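GTP pyrophosphokinase YjbM (Bacillus subtilis, PDB 5DEC) synthesises the alarmones pppGpp and ppGpp by transferring pyrophosphate from ATP to GTP or GDP, as a cooperative, allosterically regulated homotetramer. Local coordinates at residues 25-30 against 130-135; 122-127 against 149-154. One frame throughout, in Å; residues are numbered along the deposited sequence.

Contact 1: residues 25-30 against 130-135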
# COMPACT_ATOMS: atom_id res chain seq x y z
N GLU B 25 11.74 -2.35 3.07
CA GLU B 25 10.59 -2.51 2.16
C GLU B 25 10.70 -3.77 1.29
O GLU B 25 9.68 -4.43 0.96
CB GLU B 25 10.42 -1.29 1.25
CG GLU B 25 10.01 -0.01 1.98
CD GLU B 25 8.85 -0.22 2.95
OE1 GLU B 25 7.82 -0.80 2.58
OE2 GLU B 25 8.98 0.22 4.11
N GLU B 26 11.91 -4.10 0.85
CA GLU B 26 12.10 -5.29 0.03
C GLU B 26 11.82 -6.55 0.84
O GLU B 26 11.12 -7.44 0.39
CB GLU B 26 13.50 -5.33 -0.57
CG GLU B 26 13.70 -4.22 -1.64
CD GLU B 26 15.03 -4.28 -2.37
OE1 GLU B 26 15.72 -5.33 -2.31
OE2 GLU B 26 15.38 -3.27 -3.01
N LEU B 27 12.35 -6.60 2.05
CA LEU B 27 12.15 -7.75 2.92
C LEU B 27 10.70 -7.87 3.39
O LEU B 27 10.22 -8.98 3.58
CB LEU B 27 13.09 -7.67 4.12
CG LEU B 27 14.52 -8.10 3.79
CD1 LEU B 27 15.46 -7.70 4.93
CD2 LEU B 27 14.59 -9.61 3.55
N LYS B 28 10.01 -6.75 3.58
CA LYS B 28 8.58 -6.84 3.93
C LYS B 28 7.78 -7.57 2.86
O LYS B 28 6.98 -8.45 3.17
CB LYS B 28 7.98 -5.45 4.16
CG LYS B 28 8.23 -4.95 5.58
CD LYS B 28 7.99 -3.45 5.72
CE LYS B 28 6.57 -3.05 5.42
NZ LYS B 28 6.43 -1.59 5.71
N VAL B 29 7.96 -7.19 1.60
CA VAL B 29 7.19 -7.82 0.54
C VAL B 29 7.56 -9.29 0.40
O VAL B 29 6.70 -10.16 0.15
CB VAL B 29 7.38 -7.09 -0.81
CG1 VAL B 29 6.70 -7.86 -1.95
CG2 VAL B 29 6.82 -5.72 -0.70
N LYS B 30 8.85 -9.58 0.54
CA LYS B 30 9.32 -10.96 0.49
C LYS B 30 8.67 -11.81 1.58
O LYS B 30 8.08 -12.83 1.31
CB LYS B 30 10.85 -11.01 0.61
CG LYS B 30 11.58 -10.64 -0.71
CD LYS B 30 13.06 -10.36 -0.46
CE LYS B 30 13.84 -10.06 -1.76
NZ LYS B 30 13.97 -11.28 -2.58
N VAL B 130 20.33 -10.58 9.61
CA VAL B 130 20.74 -11.00 8.28
C VAL B 130 21.56 -9.93 7.60
O VAL B 130 21.45 -8.74 7.90
CB VAL B 130 19.52 -11.33 7.35
CG1 VAL B 130 18.61 -12.38 7.96
CG2 VAL B 130 18.73 -10.07 7.02
N LEU B 131 22.40 -10.36 6.66
CA LEU B 131 23.13 -9.43 5.83
C LEU B 131 22.45 -9.40 4.46
O LEU B 131 22.49 -10.39 3.72
CB LEU B 131 24.60 -9.83 5.73
CG LEU B 131 25.56 -8.80 5.13
CD1 LEU B 131 25.59 -7.56 6.00
CD2 LEU B 131 26.98 -9.40 4.98
N TYR B 132 21.82 -8.28 4.13
CA TYR B 132 20.99 -8.18 2.92
C TYR B 132 21.76 -7.44 1.82
O TYR B 132 22.13 -6.27 2.00
CB TYR B 132 19.66 -7.44 3.23
CG TYR B 132 18.69 -7.45 2.06
CD1 TYR B 132 17.98 -8.59 1.74
CD2 TYR B 132 18.49 -6.32 1.28
CE1 TYR B 132 17.09 -8.62 0.68
CE2 TYR B 132 17.61 -6.33 0.20
CZ TYR B 132 16.91 -7.50 -0.09
OH TYR B 132 16.03 -7.56 -1.15
N PRO B 133 21.99 -8.12 0.67
CA PRO B 133 22.76 -7.58 -0.47
C PRO B 133 21.91 -6.65 -1.33
O PRO B 133 21.44 -7.03 -2.40
CB PRO B 133 23.16 -8.83 -1.25
CG PRO B 133 22.00 -9.76 -1.01
CD PRO B 133 21.54 -9.50 0.41
N LEU B 134 21.73 -5.42 -0.85
CA LEU B 134 20.91 -4.42 -1.52
C LEU B 134 21.54 -3.93 -2.83
O LEU B 134 22.70 -3.51 -2.87
CB LEU B 134 20.68 -3.25 -0.56
CG LEU B 134 19.77 -2.13 -1.04
CD1 LEU B 134 18.34 -2.61 -1.12
CD2 LEU B 134 19.89 -0.97 -0.07
N GLN B 135 20.77 -4.00 -3.91
CA GLN B 135 21.18 -3.46 -5.20
C GLN B 135 20.90 -1.97 -5.23
O GLN B 135 19.75 -1.56 -5.06
CB GLN B 135 20.45 -4.17 -6.35
CG GLN B 135 20.56 -5.68 -6.30
CD GLN B 135 21.99 -6.14 -6.31
OE1 GLN B 135 22.69 -5.95 -7.29
NE2 GLN B 135 22.43 -6.73 -5.20
O HOH W 1 18.06 -5.24 -3.92
O HOH W 2 17.12 -2.59 -4.89
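Tyr132 donates its phenol proton to Glu26, with Tyr132 OH 2.5 Å from Glu26 OE1. This is a short bond, and it uses the anti lone pair of OE1. The oxygen lies in the plane of the ring, at its edge, while the carboxylate is turned 75° from that plane. Glu26 arrives with its chain extended beyond CG. Tyr132 has CG anti to its backbone N (chi1 -173°), which sends the ring from the strand to the helix. Leu27 CG lies over one face of the ring, and Leu27 CD2 makes the closest contact, 3.9 Å from Tyr132 CE1. Lys30 comes tip to tip with the phenol, Lys30 CE 3.4 Å from Tyr132 OH. Helix 11-38 thus packs across the sheet on strand 126-136, its segment crossing the strand segment at 108°. Two waters extend the grip of the carboxylate. One donates to Glu26 OE1 and accepts from Gln135 N, its oxygen 3.0 Å from that nitrogen. The other lies between Glu26 OE2 and the Gln135 carbonyl. The Leu134 CD1 methyl lies against the carboxylate, 3.6 Å from Glu26 OE2. Gln22, one turn earlier, also bonds OE2 and helps hold the carboxylate. Phe106 packs on both Leu27 and Tyr132. Lys30 NZ forms salt bridges with Asp105 and with Glu26 of a second subunit.

Contact 2: residues 122-127 against 149-154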
# COMPACT_ATOMS: atom_id res chain seq x y z
N GLY B 122 10.40 -11.01 31.78
CA GLY B 122 9.47 -11.79 30.99
C GLY B 122 9.50 -11.59 29.48
O GLY B 122 8.60 -12.07 28.79
N TYR B 123 10.52 -10.90 28.96
CA TYR B 123 10.63 -10.67 27.51
C TYR B 123 10.80 -11.99 26.80
O TYR B 123 11.66 -12.79 27.15
CB TYR B 123 11.81 -9.75 27.17
CG TYR B 123 12.01 -9.48 25.68
CD1 TYR B 123 11.22 -8.56 25.00
CD2 TYR B 123 13.01 -10.15 24.97
CE1 TYR B 123 11.41 -8.32 23.63
CE2 TYR B 123 13.21 -9.91 23.61
CZ TYR B 123 12.41 -8.99 22.95
OH TYR B 123 12.61 -8.75 21.61
N ARG B 124 9.94 -12.23 25.82
CA ARG B 124 10.00 -13.43 24.99
C ARG B 124 10.07 -13.03 23.50
O ARG B 124 9.18 -12.31 23.02
CB ARG B 124 8.78 -14.28 25.29
CG ARG B 124 8.74 -14.76 26.73
CD ARG B 124 7.32 -15.13 27.16
NE ARG B 124 6.70 -16.16 26.34
CZ ARG B 124 5.49 -16.04 25.79
NH1 ARG B 124 4.78 -14.93 25.95
NH2 ARG B 124 5.01 -17.04 25.07
N SER B 125 11.09 -13.51 22.78
CA SER B 125 11.29 -13.20 21.35
C SER B 125 12.48 -13.97 20.78
O SER B 125 13.46 -14.22 21.48
CB SER B 125 11.49 -11.69 21.13
OG SER B 125 11.53 -11.34 19.76
N TYR B 126 12.39 -14.37 19.52
CA TYR B 126 13.57 -14.91 18.85
C TYR B 126 14.18 -13.87 17.93
O TYR B 126 13.46 -13.27 17.13
CB TYR B 126 13.22 -16.16 18.06
CG TYR B 126 14.38 -16.72 17.28
CD1 TYR B 126 15.29 -17.58 17.87
CD2 TYR B 126 14.57 -16.37 15.94
CE1 TYR B 126 16.35 -18.10 17.15
CE2 TYR B 126 15.63 -16.87 15.22
CZ TYR B 126 16.51 -17.74 15.82
OH TYR B 126 17.56 -18.25 15.10
N HIS B 127 15.49 -13.67 18.00
CA HIS B 127 16.14 -12.69 17.15
C HIS B 127 17.10 -13.35 16.17
O HIS B 127 17.83 -14.28 16.53
CB HIS B 127 16.93 -11.66 17.96
CG HIS B 127 16.11 -10.84 18.90
ND1 HIS B 127 16.55 -9.64 19.42
CD2 HIS B 127 14.86 -11.02 19.40
CE1 HIS B 127 15.62 -9.14 20.22
NE2 HIS B 127 14.59 -9.96 20.22
N ILE B 149 11.20 -12.86 15.62
CA ILE B 149 10.05 -13.72 15.41
C ILE B 149 9.34 -13.89 16.78
O ILE B 149 9.99 -14.24 17.76
CB ILE B 149 10.47 -15.07 14.84
CG1 ILE B 149 11.53 -14.87 13.73
CG2 ILE B 149 9.23 -15.86 14.32
CD1 ILE B 149 12.09 -16.18 13.22
N ARG B 150 8.04 -13.63 16.83
CA ARG B 150 7.30 -13.60 18.09
C ARG B 150 5.93 -14.20 17.91
O ARG B 150 5.35 -14.07 16.84
CB ARG B 150 7.11 -12.16 18.58
CG ARG B 150 8.36 -11.34 18.79
CD ARG B 150 7.97 -9.90 19.05
NE ARG B 150 9.07 -9.10 19.58
CZ ARG B 150 8.96 -7.83 19.92
NH1 ARG B 150 7.79 -7.21 19.79
NH2 ARG B 150 10.01 -7.18 20.41
N THR B 151 5.36 -14.80 18.96
CA THR B 151 3.93 -15.07 18.90
C THR B 151 3.19 -13.76 19.07
O THR B 151 3.77 -12.76 19.50
CB THR B 151 3.44 -16.08 19.97
OG1 THR B 151 3.73 -15.55 21.27
CG2 THR B 151 4.14 -17.44 19.83
N LEU B 152 1.90 -13.78 18.74
CA LEU B 152 1.03 -12.64 18.94
C LEU B 152 1.05 -12.16 20.40
O LEU B 152 1.10 -10.95 20.66
CB LEU B 152 -0.40 -12.99 18.51
CG LEU B 152 -0.61 -13.32 17.02
CD1 LEU B 152 -2.01 -13.92 16.73
CD2 LEU B 152 -0.39 -12.08 16.18
N ALA B 153 0.98 -13.10 21.33
CA ALA B 153 0.93 -12.79 22.75
C ALA B 153 2.25 -12.20 23.26
O ALA B 153 2.25 -11.25 24.04
CB ALA B 153 0.56 -14.05 23.54
N MET B 154 3.37 -12.78 22.82
CA MET B 154 4.71 -12.21 23.06
C MET B 154 4.81 -10.78 22.53
O MET B 154 5.38 -9.90 23.17
CB MET B 154 5.78 -13.05 22.36
CG MET B 154 5.97 -14.44 22.93
SD MET B 154 6.84 -15.54 21.78
CE MET B 154 8.29 -14.69 21.37
O HOH W 3 7.59 -11.02 24.71
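Arg124 and Met154 cross at about a right angle. Met154 CG lies over one face of the guanidinium, 3.2 Å above its plane and offset toward the rim. The thioether then bends at chi3 (54°), which brings Met154 CE to 3.0 Å from Arg124 O, a tight approach. Arg124 itself bends at chi3, and its NH2 forms a salt bridge with Asp191 of helix 174-202. A water accepts from Arg124 N and donates to Met154 O. Arg150 extends from CG to NE past Ser125, whose OG lies in the guanidinium plane at its edge. Further out, Arg150 NH2 comes to the edge of the Tyr123 ring, 3.3 Å from Tyr123 OH, with the two planes 81° apart. Gln148 bonds Ser125 OG, and Arg150 NH1 is hydrogen-bonded to Asn155 OD1. An alanine in place of Arg150 would probably loosen this corner, as the bond to Asn155 and the packing along Ser125 and Tyr123 would go. Tyr123 OH is also hydrogen-bonded to His127 NE2 at 2.7 Å, in the plane of the imidazole. Tyr126 and Ile149 lie side by side and point the same way; Tyr126 CD2 is 3.7 Å from Ile149 CD1. Thr151 OG1 accepts from Met154 N in a capping box that starts helix 152-167, and also hydrogen-bonds Asp191. Two nearly straight backbone bonds, Tyr126 N to Ile149 O at 3.0 Å and Ile149 N to Tyr126 O at 2.7 Å, make an antiparallel hydrogen-bonded pair at the open end of a beta hairpin, beside product-binding His127.

Both contacts use strand 126-136, contact 2 at its start and contact 1 near its end. Their centres lie about 22 Å apart, and they do not touch beyond adjoining in sequence. Strand 139-151, next to strand 126-136 in the sheet, supplies part of contact 2. It also carries Glu146, the inferred proton acceptor, whose side chain is about 9 Å from that of Leu27 in contact 1. Contact 2 contains His127, which binds the product. The Arg150 side chain is about 3 Å from that of Asn155, which binds the allosteric alarmone. Contact 1 holds Lys28, Val29 and Lys30 of that same allosteric site, shared between neighbouring subunits.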